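Local coordinates for lipoprotein (Paraburkholderia phytofirmans, PDB 5T11), which assembles into a periplasmic lipoprotein dodecamer and is likely to guide Pel polysaccharide export across the outer membrane, as its Pseudomonas aeruginosa relative does, at residues B[126-134]-B[147-156]. The protein carries 1 engineered substitution. Residues are numbered along the deposited sequence; the frame is centred on the assembly and turned at random.
Sequences VWSATGTRT and SLIAKVLSPL
Trp127 reaches from the strand to residues 152-156, its indole meeting Leu156, Leu153 and Pro155. It forms a classic beta bulge with Val126, both facing Leu117. CG stands anti to the backbone N (chi1 176°), and Ala129 N lies toward the rim of one ring face. The opposite face receives a CH-pi contact from Leu156, whose CD2 lies 4.0 Å from the centroid of the five-membered ring; Leu156 CD1 lies over the CE3-CZ3 side of the six-membered ring. At the edge, near the ring plane, Trp127 CZ2 is 3.5 Å from Val152 O, a carbonyl that also accepts a hydrogen bond from Gln9. Leu153 CD2 and Pro155 approach the indole obliquely. Ala129 then meets one branch of Val152, CB to CG1 at 4.0 Å. Gly131, without a side chain, lets the helix come close: Val152 CG2 sits 3.6 Å from Gly131 CA. Leu148 straddles the following backbone, CD2 near Gly131 O and CD1 near Thr132 O. Arg133 extends past Leu148 in the opposite direction and bends at chi3 (-65°), which sets its guanidinium over Leu148 CA. Arg133 NH1 donates to Ser147 OG at 2.8 Å, nearly in the guanidinium plane but with a bent N-H...O angle of 131°. The last helix of this LpoB-family domain thus runs roughly antiparallel to strand 125-134 on one face of the mixed sheet, with Val152 also touching strands 5-9 and 109-119 and Leu153 and Leu156 meeting helix 35-49; on the other face, Thr130 and Thr132 hydrogen-bond to Asn45 and Ser143 of the second subunit.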
# COMPACT_ATOMS: atom_id res chain seq x y z
N VAL B 126 -6.76 -35.00 37.82
CA VAL B 126 -7.63 -36.17 37.95
C VAL B 126 -8.44 -36.43 36.69
O VAL B 126 -9.09 -37.48 36.58
CB VAL B 126 -8.58 -36.04 39.17
CG1 VAL B 126 -7.77 -35.94 40.47
CG2 VAL B 126 -9.52 -34.84 39.01
N TRP B 127 -8.40 -35.52 35.71
CA TRP B 127 -9.13 -35.67 34.46
C TRP B 127 -8.58 -34.65 33.49
O TRP B 127 -8.16 -33.56 33.89
CB TRP B 127 -10.64 -35.46 34.68
CG TRP B 127 -11.49 -35.48 33.45
CD1 TRP B 127 -12.19 -36.55 32.96
CD2 TRP B 127 -11.77 -34.38 32.57
NE1 TRP B 127 -12.87 -36.19 31.82
CE2 TRP B 127 -12.64 -34.86 31.57
CE3 TRP B 127 -11.38 -33.04 32.55
CZ2 TRP B 127 -13.11 -34.04 30.53
CZ3 TRP B 127 -11.84 -32.22 31.51
CH2 TRP B 127 -12.70 -32.73 30.52
N SER B 128 -8.56 -35.02 32.21
CA SER B 128 -8.11 -34.09 31.18
C SER B 128 -8.71 -34.51 29.85
O SER B 128 -9.16 -35.65 29.69
CB SER B 128 -6.58 -34.02 31.10
OG SER B 128 -6.01 -35.31 30.84
N ALA B 129 -8.69 -33.58 28.90
CA ALA B 129 -9.28 -33.85 27.59
C ALA B 129 -8.80 -32.81 26.59
O ALA B 129 -8.35 -31.72 26.95
CB ALA B 129 -10.81 -33.87 27.65
N THR B 130 -8.92 -33.18 25.32
CA THR B 130 -8.56 -32.37 24.17
C THR B 130 -9.69 -32.46 23.15
O THR B 130 -10.23 -33.56 22.91
CB THR B 130 -7.24 -32.85 23.53
OG1 THR B 130 -6.21 -32.87 24.52
CG2 THR B 130 -6.82 -31.92 22.37
N GLY B 131 -10.05 -31.32 22.56
CA GLY B 131 -11.10 -31.30 21.56
C GLY B 131 -10.75 -30.35 20.43
O GLY B 131 -10.16 -29.29 20.69
N THR B 132 -11.07 -30.71 19.19
CA THR B 132 -10.89 -29.82 18.05
C THR B 132 -12.13 -29.90 17.19
O THR B 132 -12.83 -30.92 17.19
CB THR B 132 -9.65 -30.18 17.20
OG1 THR B 132 -9.85 -31.45 16.55
CG2 THR B 132 -8.38 -30.25 18.06
N ARG B 133 -12.40 -28.83 16.43
CA ARG B 133 -13.53 -28.85 15.52
C ARG B 133 -13.34 -27.84 14.39
O ARG B 133 -12.75 -26.77 14.59
CB ARG B 133 -14.85 -28.58 16.25
CG ARG B 133 -16.08 -28.72 15.36
CD ARG B 133 -17.36 -28.66 16.17
NE ARG B 133 -17.47 -29.79 17.07
CZ ARG B 133 -18.51 -30.01 17.86
NH1 ARG B 133 -19.53 -29.17 17.85
NH2 ARG B 133 -18.54 -31.07 18.66
N THR B 134 -13.86 -28.20 13.22
CA THR B 134 -13.91 -27.34 12.04
C THR B 134 -15.37 -27.18 11.61
O THR B 134 -16.06 -28.18 11.38
CB THR B 134 -13.10 -27.95 10.89
OG1 THR B 134 -11.78 -28.27 11.34
CG2 THR B 134 -13.00 -26.99 9.71
N SER B 147 -20.34 -25.23 21.15
CA SER B 147 -20.73 -26.62 20.92
C SER B 147 -19.60 -27.58 21.28
O SER B 147 -19.85 -28.65 21.86
CB SER B 147 -21.14 -26.78 19.45
OG SER B 147 -21.69 -28.05 19.18
N LEU B 148 -18.35 -27.22 20.97
CA LEU B 148 -17.23 -28.13 21.19
C LEU B 148 -16.89 -28.25 22.68
O LEU B 148 -16.64 -29.35 23.19
CB LEU B 148 -16.00 -27.67 20.41
CG LEU B 148 -14.70 -28.43 20.72
CD1 LEU B 148 -14.80 -29.89 20.27
CD2 LEU B 148 -13.46 -27.76 20.09
N ILE B 149 -16.84 -27.12 23.37
CA ILE B 149 -16.54 -27.14 24.79
C ILE B 149 -17.61 -27.91 25.55
O ILE B 149 -17.31 -28.68 26.48
CB ILE B 149 -16.37 -25.71 25.31
CG1 ILE B 149 -15.04 -25.15 24.79
CG2 ILE B 149 -16.42 -25.67 26.85
CD1 ILE B 149 -14.98 -23.65 24.71
N ALA B 150 -18.88 -27.76 25.15
CA ALA B 150 -19.95 -28.56 25.75
C ALA B 150 -19.67 -30.04 25.59
O ALA B 150 -19.82 -30.82 26.54
CB ALA B 150 -21.30 -28.19 25.14
N LYS B 151 -19.25 -30.46 24.39
CA LYS B 151 -18.92 -31.86 24.15
C LYS B 151 -17.73 -32.29 25.01
O LYS B 151 -17.78 -33.30 25.72
CB LYS B 151 -18.64 -32.08 22.66
CG LYS B 151 -18.37 -33.51 22.22
CD LYS B 151 -19.61 -34.38 22.39
CE LYS B 151 -19.42 -35.80 21.85
NZ LYS B 151 -20.50 -36.70 22.32
N VAL B 152 -16.65 -31.49 24.98
CA VAL B 152 -15.41 -31.84 25.67
C VAL B 152 -15.63 -31.98 27.17
O VAL B 152 -15.08 -32.88 27.82
CB VAL B 152 -14.32 -30.80 25.36
CG1 VAL B 152 -13.14 -30.95 26.32
CG2 VAL B 152 -13.85 -30.91 23.90
N LEU B 153 -16.43 -31.08 27.76
CA LEU B 153 -16.66 -31.07 29.20
C LEU B 153 -17.84 -31.93 29.63
O LEU B 153 -18.19 -31.95 30.82
CB LEU B 153 -16.85 -29.63 29.70
CG LEU B 153 -15.67 -28.67 29.50
CD1 LEU B 153 -15.97 -27.30 30.13
CD2 LEU B 153 -14.37 -29.25 30.05
N SER B 154 -18.47 -32.64 28.69
CA SER B 154 -19.62 -33.47 29.05
C SER B 154 -19.33 -34.52 30.14
O SER B 154 -20.26 -34.81 30.91
CB SER B 154 -20.19 -34.15 27.80
OG SER B 154 -19.32 -35.15 27.31
N PRO B 155 -18.13 -35.11 30.26
CA PRO B 155 -17.92 -36.05 31.38
C PRO B 155 -17.91 -35.38 32.76
O PRO B 155 -17.95 -36.10 33.77
CB PRO B 155 -16.56 -36.68 31.06
CG PRO B 155 -16.34 -36.43 29.57
CD PRO B 155 -16.98 -35.11 29.33
N LEU B 156 -17.86 -34.05 32.85
CA LEU B 156 -17.91 -33.38 34.14
C LEU B 156 -19.33 -33.00 34.57
O LEU B 156 -19.49 -32.28 35.56
CB LEU B 156 -17.04 -32.12 34.13
CG LEU B 156 -15.58 -32.34 33.70
CD1 LEU B 156 -14.80 -31.04 33.84
CD2 LEU B 156 -14.94 -33.45 34.51